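Local coordinates for SusD-like carbohydrate binding protein BF1063 (Bacteroides fragilis NCTC 9343, PDB 3I4G) that probably binds carbohydrate at the bacterial outer membrane, in the manner of SusD-like glycan-binding lipoproteins, at residues Thr119-Glu124 against Ala179-Arg183; Glu124-Leu128 against Glu173-Ala177. All blocks are in the same frame, centred on the assembly; numbering follows the deposited sequence.

Contact 1: Thr119-Glu124 against Ala179-Arg183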
ATOM      1  N   THR A 119      11.889 -27.798   3.635  1.00  7.05           N
ATOM      2  CA  THR A 119      10.550 -27.698   3.064  1.00  8.08           C
ATOM      3  C   THR A 119       9.930 -26.316   3.296  1.00  8.53           C
ATOM      4  O   THR A 119       9.306 -25.726   2.395  1.00  9.35           O
ATOM      5  CB  THR A 119       9.696 -28.838   3.622  1.00  9.29           C
ATOM      6  OG1 THR A 119      10.255 -30.084   3.145  1.00  8.72           O
ATOM      7  CG2 THR A 119       8.264 -28.777   3.165  1.00 10.26           C
ATOM      8  N   ARG A 120      10.142 -25.782   4.486  1.00  8.27           N
ATOM      9  CA  ARG A 120       9.682 -24.429   4.787  1.00  7.74           C
ATOM     10  C   ARG A 120      10.358 -23.400   3.904  1.00  8.09           C
ATOM     11  O   ARG A 120       9.698 -22.534   3.324  1.00  8.80           O
ATOM     12  CB  ARG A 120       9.938 -24.116   6.254  1.00  7.23           C
ATOM     13  CG  ARG A 120       9.489 -22.720   6.609  1.00  8.40           C
ATOM     14  CD  ARG A 120       9.804 -22.432   8.042  1.00  9.31           C
ATOM     15  NE  ARG A 120       9.395 -21.074   8.391  1.00  9.89           N
ATOM     16  CZ  ARG A 120       9.548 -20.548   9.601  1.00 10.12           C
ATOM     17  NH1 ARG A 120      10.048 -21.255  10.603  1.00 10.95           N
ATOM     18  NH2 ARG A 120       9.160 -19.293   9.827  1.00 10.37           N
HETATM   19  N   MSE A 121      11.668 -23.477   3.789  1.00  7.88           N
HETATM   20  CA  MSE A 121      12.404 -22.459   3.023  1.00  8.90           C
HETATM   21  C   MSE A 121      12.065 -22.481   1.534  1.00  9.82           C
HETATM   22  O   MSE A 121      11.964 -21.431   0.904  1.00  8.85           O
HETATM   23  CB  MSE A 121      13.892 -22.616   3.212  1.00 10.19           C
HETATM   24  CG  MSE A 121      14.315 -22.324   4.679  1.00  9.58           C
HETATM   25 SE   MSE A 121      16.237 -22.118   4.863  0.75 10.88          SE
HETATM   26  CE  MSE A 121      16.590 -23.953   4.848  1.00 15.64           C
ATOM     27  N   ILE A 122      11.785 -23.652   0.980  1.00  8.23           N
ATOM     28  CA  ILE A 122      11.317 -23.759  -0.393  1.00  8.61           C
ATOM     29  C   ILE A 122       9.990 -23.014  -0.516  1.00  8.99           C
ATOM     30  O   ILE A 122       9.777 -22.253  -1.441  1.00  8.59           O
ATOM     31  CB  ILE A 122      11.133 -25.213  -0.838  1.00  8.88           C
ATOM     32  CG1 ILE A 122      12.503 -25.866  -1.019  1.00  8.72           C
ATOM     33  CG2 ILE A 122      10.300 -25.288  -2.139  1.00  9.00           C
ATOM     34  CD1 ILE A 122      12.479 -27.378  -1.157  1.00  8.77           C
ATOM     35  N   ALA A 123       9.078 -23.251   0.432  1.00  9.05           N
ATOM     36  CA  ALA A 123       7.806 -22.517   0.422  1.00  9.55           C
ATOM     37  C   ALA A 123       7.997 -21.007   0.536  1.00  9.85           C
ATOM     38  O   ALA A 123       7.285 -20.227  -0.128  1.00  8.99           O
ATOM     39  CB  ALA A 123       6.908 -23.038   1.541  1.00  8.48           C
ATOM     40  N   GLU A 124       8.939 -20.557   1.360  1.00  8.13           N
ATOM     41  CA  GLU A 124       9.211 -19.122   1.493  1.00  8.06           C
ATOM     42  C   GLU A 124       9.713 -18.551   0.192  1.00  8.81           C
ATOM     43  O   GLU A 124       9.270 -17.482  -0.216  1.00  9.20           O
ATOM     44  CB  GLU A 124      10.193 -18.885   2.618  1.00  8.24           C
ATOM     45  CG  GLU A 124       9.623 -19.274   3.971  1.00  9.86           C
ATOM     46  CD  GLU A 124      10.561 -18.996   5.087  1.00 10.25           C
ATOM     47  OE1 GLU A 124      10.582 -17.853   5.592  1.00 10.36           O
ATOM     48  OE2 GLU A 124      11.297 -19.919   5.471  1.00 10.19           O
ATOM     49  N   ALA A 179       0.601 -24.233   1.942  1.00  9.42           N
ATOM     50  CA  ALA A 179       0.554 -25.562   2.517  1.00 10.19           C
ATOM     51  C   ALA A 179       1.761 -25.868   3.383  1.00 11.60           C
ATOM     52  O   ALA A 179       1.628 -26.604   4.346  1.00 12.17           O
ATOM     53  CB  ALA A 179       0.448 -26.602   1.420  1.00 10.35           C
ATOM     54  N   ASP A 180       2.927 -25.323   3.022  1.00  9.06           N
ATOM     55  CA  ASP A 180       4.189 -25.650   3.710  1.00 10.64           C
ATOM     56  C   ASP A 180       4.784 -24.526   4.534  1.00 11.83           C
ATOM     57  O   ASP A 180       5.908 -24.642   4.999  1.00 14.19           O
ATOM     58  CB  ASP A 180       5.232 -26.152   2.687  1.00 10.56           C
ATOM     59  CG  ASP A 180       4.935 -27.552   2.163  1.00 12.30           C
ATOM     60  OD1 ASP A 180       4.188 -28.324   2.824  1.00 16.73           O
ATOM     61  OD2 ASP A 180       5.508 -27.901   1.105  1.00 12.96           O
ATOM     62  N   LEU A 181       4.017 -23.466   4.752  1.00  9.17           N
ATOM     63  CA  LEU A 181       4.452 -22.402   5.639  1.00  9.92           C
ATOM     64  C   LEU A 181       3.782 -22.590   6.994  1.00  9.68           C
ATOM     65  O   LEU A 181       2.614 -23.024   7.051  1.00 10.06           O
ATOM     66  CB  LEU A 181       4.075 -21.034   5.077  1.00  9.30           C
ATOM     67  CG  LEU A 181       4.837 -20.593   3.823  1.00  9.00           C
ATOM     68  CD1 LEU A 181       4.212 -19.345   3.204  1.00  9.09           C
ATOM     69  CD2 LEU A 181       6.326 -20.371   4.133  1.00  9.98           C
ATOM     70  N   PRO A 182       4.476 -22.234   8.076  1.00  9.83           N
ATOM     71  CA  PRO A 182       3.815 -22.322   9.381  1.00  9.21           C
ATOM     72  C   PRO A 182       2.662 -21.358   9.505  1.00  8.26           C
ATOM     73  O   PRO A 182       2.696 -20.252   8.962  1.00  9.00           O
ATOM     74  CB  PRO A 182       4.908 -21.986  10.393  1.00 11.25           C
ATOM     75  CG  PRO A 182       6.152 -21.668   9.608  1.00 15.84           C
ATOM     76  CD  PRO A 182       5.856 -21.709   8.147  1.00 11.77           C
ATOM     77  N   ARG A 183       1.661 -21.765  10.265  1.00  7.61           N
ATOM     78  CA  ARG A 183       0.553 -20.875  10.583  1.00  7.81           C
ATOM     79  C   ARG A 183       1.071 -19.738  11.426  1.00  8.40           C
ATOM     80  O   ARG A 183       2.052 -19.862  12.151  1.00  9.10           O
ATOM     81  CB  ARG A 183      -0.572 -21.642  11.284  1.00  9.65           C
ATOM     82  CG  ARG A 183      -0.230 -22.119  12.663  1.00  9.89           C
ATOM     83  CD  ARG A 183      -1.271 -23.086  13.150  1.00 10.15           C
ATOM     84  NE  ARG A 183      -2.578 -22.439  13.284  1.00 11.31           N
ATOM     85  CZ  ARG A 183      -3.744 -23.074  13.232  1.00 12.93           C
ATOM     86  NH1 ARG A 183      -3.814 -24.384  13.002  1.00 15.29           N
ATOM     87  NH2 ARG A 183      -4.855 -22.396  13.427  1.00 12.65           N
TER
HETATM   88  O   HOH W   1       7.739 -26.648   0.245  1.00 11.76           O
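Apolar packing joins Ala123 and Glu124 to Leu181: the CD2 methyl of Leu181 lies 3.8 Å from Ala123 CB and 3.5 Å from Glu124 CG, so it rests on both residues of the helix at once. Ala123 CB also meets Asp180 CB at 3.7 Å. A second kind of contact is the cover of a charged plane by a ring. The Arg120 side chain runs fully extended, with CG anti to the backbone N (chi1 179°), and crosses Pro182 at about a right angle; Pro182 CG sits over the centre of one guanidinium face, 3.5 Å from Arg120 NE. The charge itself is paired with Glu191, while Glu124, only weakly coupled to Arg120, is bonded to Tyr32 and Arg194. Polar linkage between the segments runs through one water, which donates to Thr119 O (2.8 Å) and to Asp180 OD2 (2.7 Å), beside the Thr119 CG2 methyl that packs against the same carboxylate. Helix 116-139 thus lies with this face against the C-terminal part of helix 163-180 and the extended residues that follow, while Met121, present as selenomethionine, faces helices 21-33 and 86-109 and Leu181 also reaches Ala200 of helix 197-211.

Contact 2: Glu124-Leu128 against Glu173-Ala177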
ATOM      1  N   GLU A 124       8.939 -20.557   1.360  1.00  8.13           N
ATOM      2  CA  GLU A 124       9.211 -19.122   1.493  1.00  8.06           C
ATOM      3  C   GLU A 124       9.713 -18.551   0.192  1.00  8.81           C
ATOM      4  O   GLU A 124       9.270 -17.482  -0.216  1.00  9.20           O
ATOM      5  CB  GLU A 124      10.193 -18.885   2.618  1.00  8.24           C
ATOM      6  CG  GLU A 124       9.623 -19.274   3.971  1.00  9.86           C
ATOM      7  CD  GLU A 124      10.561 -18.996   5.087  1.00 10.25           C
ATOM      8  OE1 GLU A 124      10.582 -17.853   5.592  1.00 10.36           O
ATOM      9  OE2 GLU A 124      11.297 -19.919   5.471  1.00 10.19           O
ATOM     10  N   ALA A 125      10.645 -19.237  -0.453  1.00  8.97           N
ATOM     11  CA  ALA A 125      11.158 -18.773  -1.738  1.00  8.32           C
ATOM     12  C   ALA A 125      10.070 -18.734  -2.793  1.00  8.54           C
ATOM     13  O   ALA A 125      10.012 -17.793  -3.605  1.00  9.38           O
ATOM     14  CB  ALA A 125      12.328 -19.656  -2.208  1.00  9.14           C
ATOM     15  N   ARG A 126       9.187 -19.728  -2.795  1.00  8.37           N
ATOM     16  CA  ARG A 126       8.080 -19.718  -3.758  1.00  7.59           C
ATOM     17  C   ARG A 126       7.098 -18.577  -3.483  1.00  8.15           C
ATOM     18  O   ARG A 126       6.605 -17.944  -4.402  1.00  8.66           O
ATOM     19  CB  ARG A 126       7.355 -21.068  -3.792  1.00  9.82           C
ATOM     20  CG  ARG A 126       8.234 -22.194  -4.354  1.00 10.41           C
ATOM     21  CD  ARG A 126       7.532 -23.521  -4.246  1.00 12.02           C
ATOM     22  NE  ARG A 126       6.513 -23.672  -5.260  1.00 10.57           N
ATOM     23  CZ  ARG A 126       5.778 -24.772  -5.403  1.00 12.62           C
ATOM     24  NH1 ARG A 126       5.886 -25.770  -4.541  1.00 13.20           N
ATOM     25  NH2 ARG A 126       4.914 -24.865  -6.397  1.00 12.35           N
ATOM     26  N   PHE A 127       6.813 -18.335  -2.214  1.00  9.93           N
ATOM     27  CA  PHE A 127       5.949 -17.214  -1.852  1.00  7.92           C
ATOM     28  C   PHE A 127       6.537 -15.918  -2.344  1.00  8.53           C
ATOM     29  O   PHE A 127       5.871 -15.132  -2.999  1.00  8.89           O
ATOM     30  CB  PHE A 127       5.763 -17.154  -0.337  1.00  8.53           C
ATOM     31  CG  PHE A 127       5.160 -15.853   0.145  1.00  8.56           C
ATOM     32  CD1 PHE A 127       3.800 -15.619   0.019  1.00 10.28           C
ATOM     33  CD2 PHE A 127       5.957 -14.874   0.713  1.00  8.99           C
ATOM     34  CE1 PHE A 127       3.245 -14.422   0.456  1.00  9.94           C
ATOM     35  CE2 PHE A 127       5.382 -13.680   1.153  1.00  9.06           C
ATOM     36  CZ  PHE A 127       4.023 -13.465   1.012  1.00  8.99           C
ATOM     37  N   LEU A 128       7.802 -15.685  -2.030  1.00  8.66           N
ATOM     38  CA  LEU A 128       8.469 -14.446  -2.420  1.00  8.42           C
ATOM     39  C   LEU A 128       8.511 -14.286  -3.938  1.00  9.17           C
ATOM     40  O   LEU A 128       8.202 -13.205  -4.447  1.00  9.82           O
ATOM     41  CB  LEU A 128       9.870 -14.371  -1.815  1.00  8.92           C
ATOM     42  CG  LEU A 128       9.899 -14.192  -0.307  1.00  8.49           C
ATOM     43  CD1 LEU A 128      11.309 -14.407   0.228  1.00 10.40           C
ATOM     44  CD2 LEU A 128       9.353 -12.787   0.138  1.00 11.91           C
ATOM     45  N   GLU A 173       1.213 -21.428  -7.139  1.00  8.67           N
ATOM     46  CA  GLU A 173       2.356 -21.159  -6.284  1.00  9.16           C
ATOM     47  C   GLU A 173       1.976 -20.706  -4.875  1.00  8.96           C
ATOM     48  O   GLU A 173       2.557 -21.178  -3.893  1.00  9.50           O
ATOM     49  CB  GLU A 173       3.240 -20.108  -6.954  1.00  9.52           C
ATOM     50  CG  GLU A 173       3.939 -20.590  -8.212  1.00  9.99           C
ATOM     51  CD  GLU A 173       4.912 -21.721  -7.958  1.00 10.90           C
ATOM     52  OE1 GLU A 173       5.878 -21.499  -7.189  1.00 10.47           O
ATOM     53  OE2 GLU A 173       4.734 -22.836  -8.547  1.00 11.67           O
ATOM     54  N   PHE A 174       1.029 -19.786  -4.741  1.00  8.77           N
ATOM     55  CA  PHE A 174       0.618 -19.343  -3.404  1.00  8.66           C
ATOM     56  C   PHE A 174      -0.058 -20.465  -2.650  1.00  8.96           C
ATOM     57  O   PHE A 174       0.123 -20.577  -1.420  1.00  9.15           O
ATOM     58  CB  PHE A 174      -0.319 -18.132  -3.453  1.00  7.43           C
ATOM     59  CG  PHE A 174       0.354 -16.830  -3.832  1.00  8.61           C
ATOM     60  CD1 PHE A 174       1.471 -16.383  -3.156  1.00  7.55           C
ATOM     61  CD2 PHE A 174      -0.159 -16.044  -4.840  1.00  9.36           C
ATOM     62  CE1 PHE A 174       2.094 -15.207  -3.501  1.00  9.07           C
ATOM     63  CE2 PHE A 174       0.462 -14.858  -5.170  1.00  9.53           C
ATOM     64  CZ  PHE A 174       1.586 -14.455  -4.507  1.00  8.87           C
ATOM     65  N   THR A 175      -0.813 -21.312  -3.357  1.00  8.87           N
ATOM     66  CA  THR A 175      -1.470 -22.438  -2.700  1.00  9.17           C
ATOM     67  C   THR A 175      -0.438 -23.441  -2.145  1.00  9.42           C
ATOM     68  O   THR A 175      -0.520 -23.881  -1.002  1.00 10.14           O
ATOM     69  CB  THR A 175      -2.422 -23.144  -3.667  1.00 10.17           C
ATOM     70  OG1 THR A 175      -3.431 -22.227  -4.091  1.00 11.24           O
ATOM     71  CG2 THR A 175      -3.093 -24.368  -3.021  1.00 11.13           C
ATOM     72  N   ALA A 176       0.550 -23.764  -2.976  1.00  9.57           N
ATOM     73  CA  ALA A 176       1.627 -24.668  -2.579  1.00  9.50           C
ATOM     74  C   ALA A 176       2.487 -24.088  -1.474  1.00 11.91           C
ATOM     75  O   ALA A 176       2.889 -24.788  -0.537  1.00 12.80           O
ATOM     76  CB  ALA A 176       2.475 -25.013  -3.795  1.00 11.56           C
ATOM     77  N   ALA A 177       2.785 -22.808  -1.554  1.00  9.75           N
ATOM     78  CA  ALA A 177       3.535 -22.152  -0.492  1.00 10.18           C
ATOM     79  C   ALA A 177       2.757 -22.172   0.815  1.00 11.05           C
ATOM     80  O   ALA A 177       3.301 -22.551   1.861  1.00 10.00           O
ATOM     81  CB  ALA A 177       3.901 -20.722  -0.885  1.00 10.04           C
TER
HETATM   82  O   HOH W   2       6.775 -19.013  -6.917  1.00 10.04           O
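Arg126 and Glu173 meet side-on: Arg126 NE donates to Glu173 OE1 and Arg126 NH2 to Glu173 OE2, each bond 3.0 Å long. Both bonds are nearly straight, and both oxygens lie in the guanidinium plane. The carboxylate is turned, however, so the nitrogens approach from above its plane rather than within it. The side chains cross at about a right angle, and bends at chi3 of Arg126 and chi2 of Glu173 bring the charged groups together with their planes 45° apart. Ala176 CB lies over one guanidinium face, 3.6 Å from Arg126 NH2, and the paired hydrogen bonds restrict rotation of the group above that methyl.

The two segments belong to an antiparallel helix pair of the SusD-like N-terminal region, their local axes 8.6 Å apart at closest approach and 152° between their N-to-C directions. The small Ala177 is consistent with this spacing: its CB packs on Phe127 CB at 4.1 Å. Phe127 CD1 also approaches Phe174 CE1 at 3.9 Å, the side chains being inclined to each other without stacking. This aromatic part is buried, with Phe253 edge-to-face on Phe127 and helix 197-211 touching both phenylalanines.

The side of Arg126 and Ala176 is the more exposed, although Glu173 itself is buried. There a water donates to Arg126 O and, at 2.7 Å, to Glu173 OE1, an oxygen that also forms a salt bridge with Arg129, three residues on from Arg126.

From the N terminus, after helices 21-33 to 86-109, the chain forms helix 116-139, which supplies Thr119-Glu124 to contact 1 and then Glu124-Leu128 to contact 2; Glu124 lies in both segments but touches across contact 1 alone. It returns along helix 163-180, so Glu173-Ala177 meets the later segment first and closes contact 2 over 45 residues. Ala179-Arg183 follows and closes contact 1 over 55 residues. The smaller loop therefore lies within the larger without crossing it, the order expected of an antiparallel return. Their centres are about 7 Å apart, and Ala123 O touches Ala177 CB at 3.5 Å, making one continuous interface between the two helices that continues into the extended residues leading toward helix 197-211.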